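Local atomic coordinates of FprA (Mycobacterium tuberculosis, PDB entry 1LQT), a protein that catalyses electron transfer between NADPH and ferredoxin through a bound FAD, and may supply electrons to cytochrome P450 systems. Residues Asn371-Asp374 / Ala375-Val379; Asn349-Pro352 / Asn353-Val356; Pro115-Leu119 / Pro120-Ala124; Ala206-Thr209 / Leu210-Arg213; Ala407-Leu410 / Ala411-Pro415. All coordinates share one frame; numbering follows the deposited sequence.

Contact 1: residues Asn371-Asp374 / Ala375-Val379. With FAD (flavin-adenine dinucleotide), chain H.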
# COMPACT_ATOMS: atom_id res chain seq x y z
N ASN A 371 11.39 2.57 3.98
CA ASN A 371 11.30 3.90 3.41
C ASN A 371 12.19 4.92 4.10
O ASN A 371 12.39 6.01 3.57
CB ASN A 371 9.84 4.34 3.42
CG ASN A 371 8.98 3.43 2.58
OD1 ASN A 371 9.09 3.46 1.37
ND2 ASN A 371 8.18 2.60 3.21
N LYS A 372 12.73 4.57 5.25
CA LYS A 372 13.50 5.54 6.02
C LYS A 372 14.87 5.84 5.38
O LYS A 372 15.17 6.99 5.12
CB LYS A 372 13.64 5.07 7.46
CG LYS A 372 14.30 6.10 8.37
CD LYS A 372 14.26 5.68 9.81
CE LYS A 372 14.95 6.70 10.70
NZ LYS A 372 14.84 6.28 12.12
N LYS A 373 15.70 4.82 5.15
CA LYS A 373 17.00 5.06 4.55
C LYS A 373 16.85 5.60 3.14
O LYS A 373 17.62 6.46 2.70
CB LYS A 373 17.82 3.78 4.51
CG LYS A 373 19.19 4.01 3.96
CD LYS A 373 20.01 2.75 3.94
CE LYS A 373 20.40 2.34 2.54
NZ LYS A 373 21.28 3.36 1.89
N ASP A 374 15.83 5.10 2.45
CA ASP A 374 15.49 5.57 1.13
C ASP A 374 15.29 7.09 1.12
O ASP A 374 15.87 7.81 0.32
CB ASP A 374 14.25 4.81 0.62
CG ASP A 374 13.91 5.17 -0.77
OD1 ASP A 374 14.84 5.23 -1.63
OD2 ASP A 374 12.72 5.36 -1.07
N ALA A 375 14.45 7.55 2.03
CA ALA A 375 14.18 8.97 2.11
C ALA A 375 15.42 9.76 2.51
O ALA A 375 15.66 10.83 1.99
CB ALA A 375 13.03 9.23 3.08
N GLN A 376 16.19 9.22 3.43
CA GLN A 376 17.39 9.91 3.90
C GLN A 376 18.37 10.11 2.74
O GLN A 376 18.95 11.17 2.60
CB GLN A 376 18.06 9.09 4.99
CG GLN A 376 19.30 9.76 5.57
CD GLN A 376 18.95 11.03 6.33
OE1 GLN A 376 18.18 10.97 7.29
NE2 GLN A 376 19.50 12.17 5.92
N ASP A 377 18.51 9.07 1.92
CA ASP A 377 19.39 9.14 0.77
C ASP A 377 18.95 10.21 -0.20
O ASP A 377 19.77 11.01 -0.68
CB ASP A 377 19.47 7.78 0.09
CG ASP A 377 20.28 6.78 0.90
OD1 ASP A 377 21.04 7.18 1.80
OD2 ASP A 377 20.18 5.57 0.70
N THR A 378 17.66 10.23 -0.51
CA THR A 378 17.14 11.26 -1.39
C THR A 378 17.39 12.67 -0.80
O THR A 378 17.81 13.60 -1.52
CB THR A 378 15.63 11.08 -1.64
OG1 THR A 378 15.37 9.95 -2.46
CG2 THR A 378 15.12 12.24 -2.41
N VAL A 379 17.10 12.82 0.49
CA VAL A 379 17.24 14.13 1.14
C VAL A 379 18.69 14.60 1.16
O VAL A 379 18.96 15.76 0.91
CB VAL A 379 16.61 14.11 2.54
CG1 VAL A 379 17.05 15.29 3.35
CG2 VAL A 379 15.08 14.06 2.42
PA FAD H . 2.09 5.48 0.61
O1A FAD H . 1.22 4.85 -0.40
O2A FAD H . 2.06 5.02 2.02
O5B FAD H . 1.77 7.05 0.65
C5B FAD H . 1.55 7.76 -0.58
C4B FAD H . 0.73 8.99 -0.22
O4B FAD H . 0.75 9.86 -1.35
C3B FAD H . -0.75 8.69 0.09
O3B FAD H . -1.19 9.32 1.27
C2B FAD H . -1.45 9.20 -1.14
O2B FAD H . -2.80 9.55 -0.97
C1B FAD H . -0.56 10.37 -1.55
N9A FAD H . -0.68 10.78 -2.94
C8A FAD H . -0.64 9.96 -4.03
N7A FAD H . -0.76 10.63 -5.17
C5A FAD H . -0.91 11.95 -4.78
C6A FAD H . -1.09 13.11 -5.53
N6A FAD H . -1.11 13.15 -6.85
N1A FAD H . -1.20 14.28 -4.84
C2A FAD H . -1.13 14.26 -3.48
N3A FAD H . -0.96 13.18 -2.70
C4A FAD H . -0.85 12.05 -3.40
N1 FAD H . 4.32 -2.38 5.91
C2 FAD H . 4.59 -2.77 7.19
O2 FAD H . 5.64 -2.48 7.73
N3 FAD H . 3.65 -3.53 7.86
C4 FAD H . 2.42 -3.85 7.36
O4 FAD H . 1.60 -4.51 8.04
C4X FAD H . 2.14 -3.41 6.06
N5 FAD H . 0.91 -3.67 5.49
C5X FAD H . 0.66 -3.26 4.21
C6 FAD H . -0.55 -3.55 3.62
C7 FAD H . -0.82 -3.23 2.30
C7M FAD H . -2.17 -3.54 1.71
C8 FAD H . 0.16 -2.56 1.57
C8M FAD H . -0.07 -2.20 0.12
C9 FAD H . 1.39 -2.24 2.15
C9A FAD H . 1.65 -2.58 3.47
N10 FAD H . 2.88 -2.30 4.07
C10 FAD H . 3.12 -2.68 5.37
C1' FAD H . 3.95 -1.53 3.36
C2' FAD H . 3.78 -0.02 3.57
O2' FAD H . 2.43 0.30 3.36
C3' FAD H . 4.67 0.74 2.56
O3' FAD H . 6.05 0.44 2.78
C4' FAD H . 4.62 2.26 2.67
O4' FAD H . 3.32 2.71 3.03
C5' FAD H . 5.05 2.90 1.35
O5' FAD H . 5.17 4.30 1.64
P FAD H . 5.06 5.45 0.55
O1P FAD H . 5.27 6.70 1.33
O2P FAD H . 5.93 5.22 -0.64
O3P FAD H . 3.58 5.39 -0.02
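Lys373 leaves the helix with CG anti to its backbone N (chi1 -177°), while Asp377, one turn later, keeps CG beside its own N and anti to its carbonyl carbon. The two side chains therefore converge on the same flank of helix 370-391. The lysine chain runs straight as far as CD and then bends at its last two torsions, curling the ammonium back to the aspartate. There Lys373 NZ meets Asp377 OD2 at 2.7 Å, a salt bridge that uses the syn lone pair of the carboxylate oxygen. Beneath it runs the backbone bonding of the helix: Gln376 N reaches Lys372 O at 3.0 Å, Asp377 N lies 2.9 Å from Lys373 O, and Thr378 N donates to Asp374 O at 3.1 Å.

Near the start of the helix Asn371 turns to the cofactor. Its ND2 donates to the ribityl hydroxyl O3' of FAD (3.1 Å), with an N-H...O angle of 146°, and also to Ile368 O, while OD1 accepts from Arg362; both ends of the buried amide are thus bonded and its rotation is fixed. The carbonyl of the same residue takes Ala375 N at 3.0 Å. Asp374, on a buried side of the helix, pairs with Lys361 and accepts a hydrogen bond at OD2 from Gly358 N.

One short helical segment thus serves two chemistries: an i to i+4 ion pair on the solvent side, and on the buried side a neutral amide, held at both ends, that grips the FAD ribityl chain.

Contact 2: residues Asn349-Pro352 / Asn353-Val356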
# COMPACT_ATOMS: atom_id res chain seq x y z
N ASN A 349 14.46 12.43 -13.30
CA ASN A 349 15.15 12.62 -14.58
C ASN A 349 14.85 13.91 -15.08
O ASN A 349 13.66 14.25 -15.14
CB ASN A 349 14.57 11.70 -15.68
CG ASN A 349 15.40 11.79 -16.97
OD1 ASN A 349 14.95 12.28 -18.03
ND2 ASN A 349 16.63 11.36 -16.86
N GLY A 350 15.86 14.64 -15.55
CA GLY A 350 15.62 15.87 -16.23
C GLY A 350 15.34 17.08 -15.37
O GLY A 350 15.18 18.16 -15.89
N SER A 351 15.22 16.90 -14.05
CA SER A 351 14.86 17.97 -13.15
C SER A 351 16.03 18.39 -12.27
O SER A 351 16.77 17.57 -11.79
CB SER A 351 13.72 17.50 -12.23
OG SER A 351 13.40 18.54 -11.35
N PRO A 352 16.19 19.68 -12.04
CA PRO A 352 17.21 20.14 -11.10
C PRO A 352 16.73 20.18 -9.65
O PRO A 352 17.56 20.32 -8.76
CB PRO A 352 17.44 21.58 -11.53
CG PRO A 352 16.15 22.02 -12.05
CD PRO A 352 15.47 20.78 -12.69
N ASN A 353 15.41 20.06 -9.41
CA ASN A 353 14.95 20.30 -8.04
C ASN A 353 13.73 19.47 -7.62
O ASN A 353 13.10 19.80 -6.63
CB ASN A 353 14.68 21.79 -7.78
CG ASN A 353 13.45 22.28 -8.43
OD1 ASN A 353 13.06 21.74 -9.48
ND2 ASN A 353 12.81 23.32 -7.85
N GLU A 354 13.42 18.41 -8.37
CA GLU A 354 12.32 17.52 -8.02
C GLU A 354 12.90 16.14 -7.76
O GLU A 354 13.78 15.68 -8.48
CB GLU A 354 11.29 17.49 -9.13
CG GLU A 354 10.70 18.86 -9.44
CD GLU A 354 10.05 18.91 -10.81
OE1 GLU A 354 10.78 18.74 -11.81
OE2 GLU A 354 8.83 19.09 -10.91
N TYR A 355 12.33 15.47 -6.76
CA TYR A 355 12.86 14.25 -6.21
C TYR A 355 11.73 13.27 -5.99
O TYR A 355 10.56 13.63 -6.00
CB TYR A 355 13.58 14.54 -4.88
CG TYR A 355 14.76 15.47 -5.07
CD1 TYR A 355 14.59 16.84 -5.13
CD2 TYR A 355 16.04 14.95 -5.23
CE1 TYR A 355 15.66 17.68 -5.36
CE2 TYR A 355 17.11 15.80 -5.49
CZ TYR A 355 16.91 17.16 -5.55
OH TYR A 355 17.98 17.99 -5.80
N VAL A 356 12.10 12.03 -5.73
CA VAL A 356 11.18 10.98 -5.36
C VAL A 356 11.71 10.19 -4.17
O VAL A 356 12.91 10.04 -4.00
CB VAL A 356 10.90 10.01 -6.53
CG1 VAL A 356 9.95 10.63 -7.52
CG2 VAL A 356 12.18 9.55 -7.22
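Ser351 turns its hydroxyl toward the residues that follow, and three groups of the segment 353-356 gather round that one oxygen. Asn353 comes first: its backbone N donates to Ser351 OG at 3.2 Å, with an N-H...O angle of 158°, which makes this an ST turn. With CG between the backbone N and the carbonyl carbon (chi1 73°), the Asn353 side chain is set alongside the Pro352 ring, pointing the same way, with OD1 4.0 Å from Pro352 CG. The amide nitrogen ND2 is held by Asp98 O.

Glu354 follows and closes on the serine twice. Its backbone N adds a weak, bent bond to Ser351 OG (3.0 Å, 129°). Its carboxylate accepts a hydrogen bond from the hydroxyl, Ser351 OG donating to Glu354 OE1 at 2.7 Å through the anti lone pair, the one facing away from OE2. Glu354 CB already lies 3.2 Å from Ser351 OG; with CG beside the backbone N, CG and the carboxylate also come to the serine oxygen.

Tyr355 is only loosely involved, with its OH 3.8 Å from Pro352 O. That hydroxyl is bonded to Asn385, and the residue packs against helix 370-391. Its backbone joins strand 99-102, which places the turn at the entrance to an edge strand of the six-stranded sheet in the FAD-binding part of the molecule.

The buried serine hydroxyl therefore works in both directions, accepting two backbone N-H groups and donating its O-H to a carboxylate. Such a donation would probably favour the ionised form of Glu354.

Contact 3: residues Pro115-Leu119 / Pro120-Ala124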
# COMPACT_ATOMS: atom_id res chain seq x y z
N PRO A 115 -8.18 -13.13 -20.06
CA PRO A 115 -9.58 -12.96 -20.41
C PRO A 115 -10.46 -13.10 -19.18
O PRO A 115 -10.21 -13.95 -18.33
CB PRO A 115 -9.85 -14.08 -21.43
CG PRO A 115 -8.51 -14.46 -21.94
CD PRO A 115 -7.55 -14.22 -20.82
N GLY A 116 -11.48 -12.25 -19.10
CA GLY A 116 -12.41 -12.26 -18.00
C GLY A 116 -12.03 -11.42 -16.82
O GLY A 116 -12.79 -11.31 -15.87
N GLU A 117 -10.84 -10.81 -16.84
CA GLU A 117 -10.37 -10.05 -15.71
C GLU A 117 -11.27 -8.87 -15.35
O GLU A 117 -11.28 -8.44 -14.21
CB GLU A 117 -8.96 -9.58 -15.99
CG GLU A 117 -8.27 -8.87 -14.84
CD GLU A 117 -6.79 -8.67 -15.07
OE1 GLU A 117 -6.32 -8.70 -16.25
OE2 GLU A 117 -6.12 -8.47 -14.06
N ASP A 118 -12.02 -8.37 -16.33
CA ASP A 118 -12.93 -7.26 -16.11
C ASP A 118 -14.32 -7.66 -15.67
O ASP A 118 -15.17 -6.81 -15.49
CB ASP A 118 -13.04 -6.44 -17.40
CG ASP A 118 -13.42 -7.30 -18.64
OD1 ASP A 118 -13.21 -8.58 -18.70
OD2 ASP A 118 -13.93 -6.74 -19.66
N LEU A 119 -14.61 -8.95 -15.50
CA LEU A 119 -15.93 -9.33 -15.03
C LEU A 119 -16.21 -8.82 -13.64
O LEU A 119 -15.32 -8.80 -12.80
CB LEU A 119 -16.06 -10.85 -15.01
CG LEU A 119 -16.27 -11.53 -16.34
CD1 LEU A 119 -16.02 -13.03 -16.19
CD2 LEU A 119 -17.67 -11.27 -16.87
N PRO A 120 -17.45 -8.43 -13.38
CA PRO A 120 -17.84 -8.15 -12.01
C PRO A 120 -17.46 -9.35 -11.14
O PRO A 120 -17.72 -10.48 -11.52
CB PRO A 120 -19.35 -7.97 -12.11
CG PRO A 120 -19.52 -7.41 -13.47
CD PRO A 120 -18.57 -8.19 -14.32
N GLY A 121 -16.87 -9.08 -10.00
CA GLY A 121 -16.37 -10.14 -9.13
C GLY A 121 -14.88 -10.37 -9.26
O GLY A 121 -14.34 -11.15 -8.50
N SER A 122 -14.23 -9.76 -10.25
CA SER A 122 -12.78 -9.83 -10.44
C SER A 122 -12.21 -8.45 -10.16
O SER A 122 -12.49 -7.52 -10.89
CB SER A 122 -12.45 -10.25 -11.86
OG SER A 122 -11.07 -10.12 -12.12
N ILE A 123 -11.45 -8.34 -9.08
CA ILE A 123 -10.93 -7.06 -8.60
C ILE A 123 -9.49 -7.21 -8.19
O ILE A 123 -8.99 -8.32 -8.08
CB ILE A 123 -11.79 -6.52 -7.42
CG1 ILE A 123 -11.72 -7.42 -6.20
CG2 ILE A 123 -13.21 -6.31 -7.87
CD1 ILE A 123 -12.51 -6.90 -5.01
N ALA A 124 -8.83 -6.08 -7.97
CA ALA A 124 -7.49 -6.07 -7.42
C ALA A 124 -7.52 -5.95 -5.92
O ALA A 124 -8.44 -5.39 -5.33
CB ALA A 124 -6.67 -4.91 -7.99
O HOH W 1 -10.67 -6.11 -12.57
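Ser122 and Glu117 meet through a hydroxyl and a carbonyl, the direct side-chain hydrogen bond of this contact. Ser122 OG donates to Glu117 O at 2.7 Å, with a C=O...O angle of 120° and the donor tilted from the carbonyl plane. The hydroxyl reaches it because OG stands anti to the serine's own N (chi1 171°), leaning across the loop toward the preceding turn.

The backbone bonds define two consecutive beta turns. Gly116 to Leu119 is a type I turn, closed by Leu119 N on Gly116 O at 3.0 Å; Leu119 to Ser122 is a type II turn, closed by Ser122 N on Leu119 O at 2.9 Å. Pro120 and Gly121 occupy the corners of the second turn, and Gly121 has the positive phi normally found at its third position.

A water molecule bridges the same region, donating to Glu117 O and to Ser122 O, each at 2.9 Å. The glutamate carbonyl thus accepts from both the serine hydroxyl and the water.

Apolar contact is slight: the Leu119 side chain approaches the proline ring, with Leu119 CB 3.7 Å from Pro120 CD. The Glu117 carboxylate turns elsewhere, its OE2 accepting from the backbone N of Leu112. Beyond the second turn the chain enters strand 122-124, which pairs with strand 317-320 at the edge of the six-stranded parallel sheet.

The carbonyl of Glu117, within the first turn, has two donors, one from a side chain and one from solvent, so this polar group is satisfied and the first turn is tied directly to the start of the strand.

Contact 4: residues Ala206-Thr209 / Leu210-Arg213. With ODP (4-oxo-nicotinamide-adenine dinucleotide phosphate), chain I.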
# COMPACT_ATOMS: atom_id res chain seq x y z
N ALA A 206 6.79 -14.46 -1.52
CA ALA A 206 7.17 -13.16 -0.97
C ALA A 206 6.62 -12.95 0.44
O ALA A 206 6.87 -11.92 1.07
CB ALA A 206 6.76 -12.03 -1.91
N PHE A 207 5.88 -13.91 0.97
CA PHE A 207 5.39 -13.86 2.33
C PHE A 207 6.52 -13.75 3.31
O PHE A 207 7.63 -14.25 3.07
CB PHE A 207 4.74 -15.22 2.71
CG PHE A 207 3.62 -15.66 1.81
CD1 PHE A 207 2.57 -14.81 1.46
CD2 PHE A 207 3.56 -16.97 1.35
CE1 PHE A 207 1.56 -15.25 0.66
CE2 PHE A 207 2.56 -17.41 0.54
CZ PHE A 207 1.56 -16.55 0.19
N THR A 208 6.21 -13.18 4.46
CA THR A 208 7.15 -13.20 5.58
C THR A 208 6.56 -14.03 6.73
O THR A 208 5.39 -14.38 6.74
CB THR A 208 7.64 -11.80 5.99
OG1 THR A 208 6.53 -10.93 6.18
CG2 THR A 208 8.49 -11.22 4.86
N THR A 209 7.42 -14.36 7.69
CA THR A 209 7.10 -15.48 8.56
C THR A 209 6.04 -15.23 9.60
O THR A 209 5.15 -16.05 9.79
CB THR A 209 8.38 -15.97 9.23
OG1 THR A 209 9.45 -16.11 8.27
CG2 THR A 209 8.16 -17.33 9.88
N LEU A 210 6.09 -14.09 10.27
CA LEU A 210 5.09 -13.79 11.28
C LEU A 210 3.70 -13.81 10.68
O LEU A 210 2.75 -14.34 11.25
CB LEU A 210 5.39 -12.45 11.94
CG LEU A 210 4.32 -11.98 12.92
CD1 LEU A 210 4.20 -12.90 14.11
CD2 LEU A 210 4.68 -10.58 13.37
N GLU A 211 3.59 -13.27 9.48
CA GLU A 211 2.32 -13.20 8.79
C GLU A 211 1.80 -14.59 8.46
O GLU A 211 0.61 -14.85 8.54
CB GLU A 211 2.47 -12.30 7.57
CG GLU A 211 2.74 -10.85 8.00
CD GLU A 211 4.12 -10.53 8.64
OE1 GLU A 211 5.15 -11.25 8.38
OE2 GLU A 211 4.20 -9.53 9.45
N LEU A 212 2.69 -15.51 8.08
CA LEU A 212 2.26 -16.89 7.89
C LEU A 212 1.86 -17.54 9.21
O LEU A 212 0.88 -18.27 9.26
CB LEU A 212 3.37 -17.70 7.24
CG LEU A 212 3.62 -17.45 5.75
CD1 LEU A 212 4.87 -18.20 5.32
CD2 LEU A 212 2.39 -17.88 4.95
N ARG A 213 2.59 -17.26 10.27
CA ARG A 213 2.29 -17.85 11.58
C ARG A 213 0.94 -17.42 12.11
O ARG A 213 0.24 -18.22 12.74
CB ARG A 213 3.37 -17.50 12.60
CG ARG A 213 4.69 -18.17 12.42
CD ARG A 213 5.64 -17.90 13.61
NE ARG A 213 7.00 -18.30 13.33
CZ ARG A 213 7.46 -19.53 13.44
NH1 ARG A 213 6.64 -20.51 13.84
NH2 ARG A 213 8.73 -19.77 13.15
O1X ODP I . 6.46 -14.95 -8.99
P2B ODP I . 6.48 -13.65 -8.24
O2X ODP I . 7.42 -13.64 -7.05
O3X ODP I . 6.69 -12.45 -9.13
O2B ODP I . 4.98 -13.57 -7.64
C2B ODP I . 4.41 -12.34 -7.18
C3B ODP I . 4.30 -12.21 -5.68
O3B ODP I . 3.93 -13.45 -5.10
C1B ODP I . 2.98 -12.29 -7.59
N9A ODP I . 2.71 -12.05 -8.99
C8A ODP I . 3.09 -10.98 -9.76
N7A ODP I . 2.60 -11.06 -10.98
C5A ODP I . 1.86 -12.22 -11.03
C4A ODP I . 1.94 -12.84 -9.78
N3A ODP I . 1.32 -13.99 -9.44
C2A ODP I . 0.60 -14.54 -10.45
N1A ODP I . 0.46 -14.00 -11.69
C6A ODP I . 1.09 -12.83 -11.99
N6A ODP I . 0.87 -12.31 -13.21
O4B ODP I . 2.47 -11.22 -6.82
C4B ODP I . 3.12 -11.25 -5.54
C5B ODP I . 3.53 -9.85 -5.17
O5B ODP I . 4.01 -9.89 -3.84
PA ODP I . 4.75 -8.61 -3.25
O1A ODP I . 5.22 -8.95 -1.91
O2A ODP I . 5.73 -8.07 -4.21
O3 ODP I . 3.58 -7.52 -3.21
PN ODP I . 2.35 -7.25 -2.18
O1N ODP I . 1.80 -8.53 -1.66
O2N ODP I . 1.48 -6.31 -2.92
O5D ODP I . 3.06 -6.54 -0.97
C5D ODP I . 3.67 -5.24 -1.18
C4D ODP I . 4.66 -4.99 -0.07
O4D ODP I . 4.01 -4.66 1.16
C1D ODP I . 4.49 -5.53 2.19
C2D ODP I . 5.00 -6.71 1.48
O2D ODP I . 5.75 -7.59 2.25
C3D ODP I . 5.56 -6.19 0.21
O3D ODP I . 6.89 -5.78 0.44
N1N ODP I . 3.55 -5.67 3.25
C2N ODP I . 4.05 -6.05 4.51
C3N ODP I . 3.18 -6.57 5.41
C7N ODP I . 3.85 -6.99 6.73
N7N ODP I . 3.05 -7.51 7.63
O7N ODP I . 5.08 -6.81 6.84
C4N ODP I . 1.82 -6.80 5.16
O99 ODP I . 1.02 -7.35 5.98
C5N ODP I . 1.33 -6.42 3.83
C6N ODP I . 2.23 -5.87 2.88
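The N-terminus of helix 209-214 lies beside the nicotinamide end of the bound NADP derivative, and Thr208, at its N-cap position, meets Glu211 of the first turn. Thr208 OG1 donates to Glu211 OE1 at 2.6 Å, approaching from above the carboxylate plane, 57° out of it. Glu211 can receive it because its chain bends at chi2 (70°), folding the acid group back beside the threonine, which runs alongside it in the same direction. The threonine hydroxyl is also bonded to Asn157 ND2. The other carboxylate oxygen faces the ligand, whose carboxamide N7N donates to Glu211 OE2 at 3.0 Å. One carboxylate is thus shared between a helix-start hydroxyl and the cofactor amide.

Backbone bonds begin the helix: Leu212 N donates to Thr208 O at 3.2 Å, and Arg213 N to Thr209 O at 2.9 Å. Ahead of them the Phe207 ring packs on Leu212, with Phe207 CD2 3.9 Å from Leu212 CD2 and the side chains crossing at about a right angle. Ala206 CB comes within 3.4 Å of ODP O1A.

A helix start that presents an acid to the carboxamide forms part of the nicotinamide pocket of this NADP-binding domain.

Contact 5: residues Ala407-Leu410 / Ala411-Pro415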
# COMPACT_ATOMS: atom_id res chain seq x y z
N ALA A 407 0.58 29.53 0.79
CA ALA A 407 -0.65 29.06 1.40
C ALA A 407 -1.89 29.71 0.76
O ALA A 407 -2.91 29.05 0.59
CB ALA A 407 -0.61 29.31 2.89
N ASP A 408 -1.80 30.99 0.42
CA ASP A 408 -2.90 31.66 -0.25
C ASP A 408 -3.17 31.08 -1.63
O ASP A 408 -4.31 30.99 -2.04
CB ASP A 408 -2.64 33.17 -0.39
CG ASP A 408 -2.76 33.93 0.91
OD1 ASP A 408 -3.28 33.38 1.91
OD2 ASP A 408 -2.39 35.12 0.98
N TRP A 409 -2.10 30.72 -2.34
CA TRP A 409 -2.20 30.09 -3.63
C TRP A 409 -2.89 28.74 -3.45
O TRP A 409 -3.78 28.42 -4.20
CB TRP A 409 -0.82 29.94 -4.25
CG TRP A 409 -0.72 29.07 -5.43
CD1 TRP A 409 -1.23 29.30 -6.68
CD2 TRP A 409 -0.03 27.86 -5.51
NE1 TRP A 409 -0.92 28.26 -7.52
CE2 TRP A 409 -0.15 27.37 -6.84
CE3 TRP A 409 0.70 27.11 -4.59
CZ2 TRP A 409 0.42 26.20 -7.24
CZ3 TRP A 409 1.26 25.94 -5.01
CH2 TRP A 409 1.12 25.50 -6.33
N LEU A 410 -2.47 27.95 -2.47
CA LEU A 410 -3.10 26.65 -2.24
C LEU A 410 -4.56 26.81 -1.94
O LEU A 410 -5.39 26.06 -2.44
CB LEU A 410 -2.40 25.91 -1.12
CG LEU A 410 -1.01 25.38 -1.48
CD1 LEU A 410 -0.26 24.98 -0.24
CD2 LEU A 410 -1.07 24.22 -2.44
N ALA A 411 -4.91 27.81 -1.12
CA ALA A 411 -6.31 28.04 -0.79
C ALA A 411 -7.12 28.52 -1.98
O ALA A 411 -8.30 28.18 -2.09
CB ALA A 411 -6.43 29.04 0.33
N ALA A 412 -6.49 29.28 -2.89
CA ALA A 412 -7.19 29.70 -4.11
C ALA A 412 -7.50 28.49 -4.98
O ALA A 412 -8.58 28.39 -5.53
CB ALA A 412 -6.33 30.70 -4.89
N ARG A 413 -6.54 27.59 -5.09
CA ARG A 413 -6.68 26.41 -5.92
C ARG A 413 -7.56 25.34 -5.30
O ARG A 413 -8.19 24.59 -6.02
CB ARG A 413 -5.30 25.84 -6.18
CG ARG A 413 -4.47 26.71 -7.11
CD ARG A 413 -5.09 26.90 -8.47
NE ARG A 413 -4.13 27.57 -9.35
CZ ARG A 413 -3.11 27.00 -9.93
NH1 ARG A 413 -2.90 25.69 -9.85
NH2 ARG A 413 -2.25 27.75 -10.59
N GLN A 414 -7.61 25.29 -3.97
CA GLN A 414 -8.40 24.28 -3.27
C GLN A 414 -8.98 24.91 -2.02
O GLN A 414 -8.43 24.81 -0.94
CB GLN A 414 -7.53 23.07 -2.90
CG GLN A 414 -8.25 21.99 -2.08
CD GLN A 414 -9.59 21.59 -2.61
OE1 GLN A 414 -10.52 22.39 -2.67
NE2 GLN A 414 -9.72 20.33 -2.97
N PRO A 415 -10.12 25.55 -2.18
CA PRO A 415 -10.79 26.19 -1.03
C PRO A 415 -11.19 25.18 0.05
O PRO A 415 -11.41 25.60 1.18
CB PRO A 415 -12.02 26.85 -1.66
CG PRO A 415 -11.65 27.08 -3.08
CD PRO A 415 -10.79 25.87 -3.45
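Trp409 and Arg413, one helical turn apart, share a backbone hydrogen bond: Arg413 N donates to Trp409 O at 3.0 Å. Its neighbours along helix 402-413 are Ala411 N to Ala407 O and Ala412 N to Asp408 O, both 2.9 Å. Gln414 N reaches Leu410 O at 2.8 Å as the chain leaves helical geometry.

The guanidinium takes its strongest partner outside this turn, NH1 forming a salt bridge with Glu92 of helix 90-96. Toward the tryptophan it offers a face: Trp409 NE1 sits 3.3 Å above the guanidinium plane of Arg413, offset toward its rim, and the two planes are 73° apart. Arg413 NH2 lies at the indole edge, 3.4 Å from Trp409 NE1, where two donors meet without a hydrogen bond.

With CG beside the backbone N (chi1 -70°), the first methylene beyond CB lies over the indole; the bend at chi2 then carries the guanidinium to NE1. Arg413 CG makes a CH-pi contact with the five-membered ring of Trp409, 4.3 Å from its centroid. Arg96 adds a cation-pi contact to the same indole.

Beyond the backbone bond, the side-chain pairing is this CH-pi contact and probably dispersion between guanidinium face and indole edge, while Glu92 supplies the counter-charge and, with His87 O, holds NH1.

How the contacts relate
Contacts 1 and 2 touch: Thr378 OG1 lies 2.9 Å from Val356 O, probably a hydrogen bond, and Thr378 CG2 packs on Tyr355 CB at 3.7 Å, joining helix 370-391 to the edge strand of the FAD-side sheet. Contact 1 reaches the cofactor itself, and contact 4 holds the nicotinamide end of the NADP derivative; their centres are about 26 Å apart, with FAD and the derivative meeting in the space between the two. Contact 3 starts the edge strand of the NADP-side sheet; there the side chain of Glu117 is about 8 Å from the bound ODP. Contact 5 is peripheral, about 45 Å from contact 4 between centres, although the side chain of Leu410 comes within about 10 Å of FAD.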